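Local coordinates for protein N-terminal acetyltransferase B complex subunit MDM20 (PDB 5K04) that is the non-catalytic subunit of the N-terminal acetyltransferase B complex, which acetylates protein N-termini, and probably serves as the helical scaffold for the catalytic subunit, at residues Leu644-Leu649 with Lys700-Leu705; Lys615-Leu620 with Ile673-Leu678. All blocks are in the same frame, centred on the assembly; numbering follows the deposited sequence.

Contacts 1 and 2 give a worked example of how helices distant in sequence are laced together in an all-helical chain: their segments alternate along it, in the order 615-620, 644-649, 673-678, 700-705. The centres of the two contacts lie about 17 Å apart, and leucine packing joins them directly. L644 CD2 of contact 1 is 4.0 Å from L616 CD1 on helix 608-625, and L649 CD2 approaches that same L616 CD1 to 4.2 Å. Helix 661-682, which carries the second segment of contact 2, also backs contact 1 through L666 and L669. The other protein chain of the assembly touches none of the four segments.

Contact 1 (Leu644-Leu649 with Lys700-Leu705); sequences LKTDKL and KEFKNL
T646 meets both E701 and F702, giving its methyl group to one kind of contact and its hydroxyl to another. The apolar part is built on the F702 ring. T646 CG2 comes obliquely to the ring at 3.4 Å from F702 CE1, while L649 CB lies at the ring edge, 4.2 Å from F702 CZ. F702 CG lies beside the backbone N, anti to the carbonyl carbon (chi1 -85°), and the ring end comes closer to helix 646-649 than the direction of CB would suggest. L666 and L669 of helix 661-682 also touch this ring, continuing the apolar layer.

The polar part lies beside it and is slighter. T646 OG1 donates a weak hydrogen bond to E701 OE1 at 3.3 Å, and the position of that oxygen is less certain than the rest. A water accepts from T646 N at 3.0 Å and probably bridges to the same carboxylate, though its modelled distance to E701 is doubtfully short. T646 follows the N-cap residue K645, whose O accepts from both K648 N and L649 N.

Chemically, the contact is mainly apolar packing of T646 CG2 and L649 CB on F702, with a weak, less certain polar link beside it.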
loop_
_atom_site.group_PDB
_atom_site.type_symbol
_atom_site.label_atom_id
_atom_site.label_comp_id
_atom_site.label_asym_id
_atom_site.label_seq_id
_atom_site.Cartn_x
_atom_site.Cartn_y
_atom_site.Cartn_z
ATOM N N LEU A 644 18.960 17.194 -31.518
ATOM C CA LEU A 644 17.583 16.986 -31.978
ATOM C C LEU A 644 17.623 16.548 -33.445
ATOM O O LEU A 644 17.279 17.281 -34.378
ATOM C CB LEU A 644 16.748 18.239 -31.775
ATOM C CG LEU A 644 16.241 18.468 -30.352
ATOM C CD1 LEU A 644 15.144 19.532 -30.330
ATOM C CD2 LEU A 644 15.743 17.166 -29.792
ATOM N N LYS A 645 18.104 15.323 -33.626
ATOM C CA LYS A 645 18.306 14.690 -34.919
ATOM C C LYS A 645 18.181 13.191 -34.702
ATOM O O LYS A 645 18.711 12.668 -33.717
ATOM C CB LYS A 645 19.691 15.000 -35.498
ATOM C CG LYS A 645 19.985 16.455 -35.822
ATOM C CD LYS A 645 21.374 16.569 -36.415
ATOM C CE LYS A 645 21.699 18.000 -36.829
ATOM N NZ LYS A 645 23.164 18.181 -37.143
ATOM N N THR A 646 17.508 12.500 -35.631
ATOM C CA THR A 646 17.350 11.053 -35.475
ATOM C C THR A 646 18.694 10.341 -35.412
ATOM O O THR A 646 18.840 9.361 -34.675
ATOM C CB THR A 646 16.503 10.467 -36.607
ATOM O OG1 THR A 646 17.181 10.643 -37.851
ATOM C CG2 THR A 646 15.202 11.189 -36.652
ATOM N N ASP A 647 19.686 10.830 -36.165
ATOM C CA ASP A 647 21.017 10.232 -36.116
ATOM C C ASP A 647 21.599 10.246 -34.709
ATOM O O ASP A 647 22.414 9.385 -34.376
ATOM C CB ASP A 647 21.948 10.949 -37.090
ATOM C CG ASP A 647 21.707 10.530 -38.530
ATOM O OD1 ASP A 647 21.227 9.390 -38.740
ATOM O OD2 ASP A 647 22.004 11.331 -39.448
ATOM N N LYS A 648 21.189 11.201 -33.868
ATOM C CA LYS A 648 21.605 11.192 -32.469
ATOM C C LYS A 648 20.618 10.454 -31.578
ATOM O O LYS A 648 21.024 9.799 -30.608
ATOM C CB LYS A 648 21.780 12.624 -31.951
ATOM C CG LYS A 648 22.902 13.407 -32.624
ATOM C CD LYS A 648 24.250 12.763 -32.354
ATOM C CE LYS A 648 25.382 13.547 -32.986
ATOM N NZ LYS A 648 26.694 13.004 -32.533
ATOM N N LEU A 649 19.323 10.563 -31.878
ATOM C CA LEU A 649 18.290 10.025 -31.002
ATOM C C LEU A 649 18.033 8.537 -31.214
ATOM O O LEU A 649 17.380 7.930 -30.370
ATOM C CB LEU A 649 16.993 10.816 -31.193
ATOM C CG LEU A 649 17.085 12.296 -30.814
ATOM C CD1 LEU A 649 15.857 13.050 -31.297
ATOM C CD2 LEU A 649 17.268 12.474 -29.309
ATOM N N LYS A 700 8.677 10.847 -40.063
ATOM C CA LYS A 700 9.124 10.210 -41.297
ATOM C C LYS A 700 10.400 9.404 -41.072
ATOM O O LYS A 700 10.515 8.260 -41.530
ATOM C CB LYS A 700 9.346 11.266 -42.380
ATOM C CG LYS A 700 9.977 10.724 -43.643
ATOM C CD LYS A 700 10.144 11.815 -44.689
ATOM C CE LYS A 700 10.514 11.229 -46.053
ATOM N NZ LYS A 700 10.702 12.284 -47.104
ATOM N N GLU A 701 11.363 9.979 -40.349
ATOM C CA GLU A 701 12.671 9.341 -40.238
ATOM C C GLU A 701 12.608 8.076 -39.383
ATOM O O GLU A 701 13.304 7.097 -39.684
ATOM C CB GLU A 701 13.697 10.359 -39.715
ATOM C CG GLU A 701 14.094 11.390 -40.808
ATOM C CD GLU A 701 14.830 12.625 -40.284
ATOM O OE1 GLU A 701 14.982 12.779 -39.060
ATOM O OE2 GLU A 701 15.261 13.461 -41.108
ATOM N N PHE A 702 11.755 8.055 -38.349
ATOM C CA PHE A 702 11.644 6.856 -37.513
ATOM C C PHE A 702 10.822 5.761 -38.202
ATOM O O PHE A 702 11.138 4.572 -38.078
ATOM C CB PHE A 702 11.065 7.214 -36.126
ATOM C CG PHE A 702 12.115 7.685 -35.135
ATOM C CD1 PHE A 702 12.555 9.012 -35.127
ATOM C CD2 PHE A 702 12.699 6.795 -34.252
ATOM C CE1 PHE A 702 13.552 9.443 -34.236
ATOM C CE2 PHE A 702 13.695 7.213 -33.353
ATOM C CZ PHE A 702 14.119 8.542 -33.341
ATOM N N LYS A 703 9.782 6.144 -38.942
ATOM C CA LYS A 703 9.044 5.173 -39.749
ATOM C C LYS A 703 9.961 4.426 -40.710
ATOM O O LYS A 703 9.859 3.204 -40.848
ATOM C CB LYS A 703 7.927 5.870 -40.512
ATOM C CG LYS A 703 6.808 6.362 -39.601
ATOM C CD LYS A 703 5.858 7.317 -40.314
ATOM C CE LYS A 703 4.751 7.760 -39.355
ATOM N NZ LYS A 703 3.785 8.686 -40.000
ATOM N N ASN A 704 10.882 5.138 -41.360
ATOM C CA ASN A 704 11.790 4.514 -42.317
ATOM C C ASN A 704 12.747 3.511 -41.686
ATOM O O ASN A 704 13.382 2.748 -42.418
ATOM C CB ASN A 704 12.573 5.597 -43.049
ATOM C CG ASN A 704 11.699 6.386 -43.998
ATOM O OD1 ASN A 704 10.773 5.841 -44.610
ATOM N ND2 ASN A 704 11.970 7.678 -44.109
ATOM N N LEU A 705 12.880 3.505 -40.359
ATOM C CA LEU A 705 13.641 2.474 -39.659
ATOM C C LEU A 705 12.895 1.149 -39.583
ATOM O O LEU A 705 13.520 0.132 -39.266
ATOM C CB LEU A 705 13.999 2.933 -38.239
ATOM C CG LEU A 705 14.743 4.278 -38.192
ATOM C CD1 LEU A 705 15.078 4.705 -36.761
ATOM C CD2 LEU A 705 15.995 4.275 -39.076
HETATM O O HOH W 1 16.568 14.249 -37.918
#

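Contact 2 (Lys615-Leu620 with Ile673-Leu678); sequences KLYFNL and IKIVKL
The Y617 ring presents its edge to I675, whose CD1 lies near the ring plane, 3.6 Å from Y617 CE1 and 3.4 Å from Y617 OH. The latter is a van der Waals touch of a methyl group against the phenol oxygen. The two side chains cross at about a right angle. CD1 is the atom of I675 that touches the ring, because a chi2 of 171° extends it away from CA. Beyond the two segments, Y617 also makes an edge-to-face contact with the ring of F672, and its side chain touches F597 of helix 591-601.

L620 supplies the second half of the contact. Its CG stands anti to the backbone N (chi1 175°), and CD2 is the branch that reaches the other helix. This methyl lies 3.7 Å from V676 CG2 and, more loosely, 4.3 Å from I675 CG2. I675 therefore serves both partners, CD1 meeting the tyrosine and CG2 the leucine. No hydrogen bond crosses the interface; all four touching residues are buried.

The segment axes run almost parallel, 6° apart, and come no nearer than 11.5 Å, a wide spacing spanned by Y617 and L620 from one helix, meeting the branched I675 and V676 of the other. Helix 630-643 follows helix 608-625 in the chain and packs on L616 and N619, and V580 of helix 571-584 touches both Y617 and I675. Such parallel packing of helices that are not sequence neighbours is consistent with the alpha-solenoid build of TPR-like proteins.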
loop_
_atom_site.group_PDB
_atom_site.type_symbol
_atom_site.label_atom_id
_atom_site.label_comp_id
_atom_site.label_asym_id
_atom_site.label_seq_id
_atom_site.Cartn_x
_atom_site.Cartn_y
_atom_site.Cartn_z
ATOM N N LYS A 615 18.994 16.007 -19.996
ATOM C CA LYS A 615 19.824 17.141 -20.375
ATOM C C LYS A 615 19.118 18.001 -21.428
ATOM O O LYS A 615 19.074 19.232 -21.306
ATOM C CB LYS A 615 21.178 16.640 -20.875
ATOM C CG LYS A 615 22.155 17.753 -21.236
ATOM C CD LYS A 615 23.561 17.189 -21.490
ATOM C CE LYS A 615 24.526 18.247 -22.020
ATOM N NZ LYS A 615 24.848 19.312 -21.039
ATOM N N LEU A 616 18.545 17.368 -22.458
ATOM C CA LEU A 616 17.723 18.099 -23.420
ATOM C C LEU A 616 16.626 18.881 -22.707
ATOM O O LEU A 616 16.467 20.084 -22.933
ATOM C CB LEU A 616 17.122 17.135 -24.448
ATOM C CG LEU A 616 18.095 16.442 -25.431
ATOM C CD1 LEU A 616 17.354 15.588 -26.456
ATOM C CD2 LEU A 616 19.016 17.440 -26.128
ATOM N N TYR A 617 15.888 18.218 -21.804
ATOM C CA TYR A 617 14.848 18.910 -21.046
ATOM C C TYR A 617 15.423 20.106 -20.294
ATOM O O TYR A 617 14.911 21.226 -20.399
ATOM C CB TYR A 617 14.162 17.956 -20.075
ATOM C CG TYR A 617 12.894 17.288 -20.595
ATOM C CD1 TYR A 617 11.781 18.037 -20.982
ATOM C CD2 TYR A 617 12.791 15.902 -20.640
ATOM C CE1 TYR A 617 10.604 17.415 -21.423
ATOM C CE2 TYR A 617 11.628 15.273 -21.073
ATOM C CZ TYR A 617 10.540 16.029 -21.472
ATOM O OH TYR A 617 9.409 15.388 -21.921
ATOM N N PHE A 618 16.519 19.894 -19.569
ATOM C CA PHE A 618 17.087 20.963 -18.756
ATOM C C PHE A 618 17.443 22.176 -19.611
ATOM O O PHE A 618 17.111 23.315 -19.263
ATOM C CB PHE A 618 18.317 20.446 -17.995
ATOM C CG PHE A 618 19.026 21.512 -17.190
ATOM C CD1 PHE A 618 18.568 21.876 -15.929
ATOM C CD2 PHE A 618 20.134 22.167 -17.706
ATOM C CE1 PHE A 618 19.210 22.861 -15.182
ATOM C CE2 PHE A 618 20.784 23.154 -16.974
ATOM C CZ PHE A 618 20.317 23.501 -15.699
ATOM N N ASN A 619 18.119 21.947 -20.740
ATOM C CA ASN A 619 18.476 23.048 -21.627
ATOM C C ASN A 619 17.236 23.735 -22.175
ATOM O O ASN A 619 17.223 24.963 -22.360
ATOM C CB ASN A 619 19.355 22.531 -22.770
ATOM C CG ASN A 619 20.746 22.136 -22.298
ATOM O OD1 ASN A 619 20.933 21.747 -21.148
ATOM N ND2 ASN A 619 21.729 22.280 -23.174
ATOM N N LEU A 620 16.187 22.952 -22.449
ATOM C CA LEU A 620 14.966 23.500 -23.027
ATOM C C LEU A 620 14.266 24.422 -22.042
ATOM O O LEU A 620 13.798 25.506 -22.415
ATOM C CB LEU A 620 14.039 22.359 -23.449
ATOM C CG LEU A 620 12.651 22.756 -23.964
ATOM C CD1 LEU A 620 12.770 23.639 -25.213
ATOM C CD2 LEU A 620 11.783 21.525 -24.232
ATOM N N ILE A 673 8.729 16.221 -27.515
ATOM C CA ILE A 673 8.462 17.059 -28.682
ATOM C C ILE A 673 7.176 17.848 -28.489
ATOM O O ILE A 673 7.079 19.009 -28.900
ATOM C CB ILE A 673 8.414 16.194 -29.949
ATOM C CG1 ILE A 673 9.780 15.572 -30.196
ATOM C CG2 ILE A 673 7.995 17.027 -31.154
ATOM C CD1 ILE A 673 9.729 14.462 -31.189
ATOM N N LYS A 674 6.169 17.233 -27.859
ATOM C CA LYS A 674 4.955 17.976 -27.541
ATOM C C LYS A 674 5.270 19.171 -26.646
ATOM O O LYS A 674 4.706 20.256 -26.822
ATOM C CB LYS A 674 3.928 17.061 -26.862
ATOM C CG LYS A 674 3.423 15.891 -27.696
ATOM C CD LYS A 674 2.655 16.349 -28.912
ATOM C CE LYS A 674 2.056 15.161 -29.641
ATOM N NZ LYS A 674 1.267 15.598 -30.832
ATOM N N ILE A 675 6.173 18.982 -25.679
ATOM C CA ILE A 675 6.551 20.058 -24.768
ATOM C C ILE A 675 7.374 21.123 -25.497
ATOM O O ILE A 675 7.210 22.328 -25.258
ATOM C CB ILE A 675 7.290 19.454 -23.558
ATOM C CG1 ILE A 675 6.318 18.603 -22.733
ATOM C CG2 ILE A 675 7.947 20.520 -22.676
ATOM C CD1 ILE A 675 6.998 17.784 -21.654
ATOM N N VAL A 676 8.252 20.703 -26.416
ATOM C CA VAL A 676 8.939 21.662 -27.283
ATOM C C VAL A 676 7.926 22.564 -27.984
ATOM O O VAL A 676 8.083 23.791 -28.037
ATOM C CB VAL A 676 9.833 20.926 -28.300
ATOM C CG1 VAL A 676 10.235 21.859 -29.437
ATOM C CG2 VAL A 676 11.076 20.346 -27.623
ATOM N N LYS A 677 6.860 21.962 -28.528
ATOM C CA LYS A 677 5.865 22.743 -29.257
ATOM C C LYS A 677 5.078 23.645 -28.319
ATOM O O LYS A 677 4.772 24.790 -28.666
ATOM C CB LYS A 677 4.932 21.814 -30.035
ATOM C CG LYS A 677 5.667 21.079 -31.149
ATOM C CD LYS A 677 4.790 20.106 -31.919
ATOM C CE LYS A 677 5.576 19.529 -33.083
ATOM N NZ LYS A 677 4.768 18.577 -33.892
ATOM N N LEU A 678 4.754 23.153 -27.122
ATOM C CA LEU A 678 4.039 23.982 -26.157
ATOM C C LEU A 678 4.858 25.218 -25.795
ATOM O O LEU A 678 4.350 26.349 -25.815
ATOM C CB LEU A 678 3.699 23.144 -24.924
ATOM C CG LEU A 678 2.803 23.692 -23.811
ATOM C CD1 LEU A 678 2.249 22.557 -23.000
ATOM C CD2 LEU A 678 3.587 24.598 -22.905
#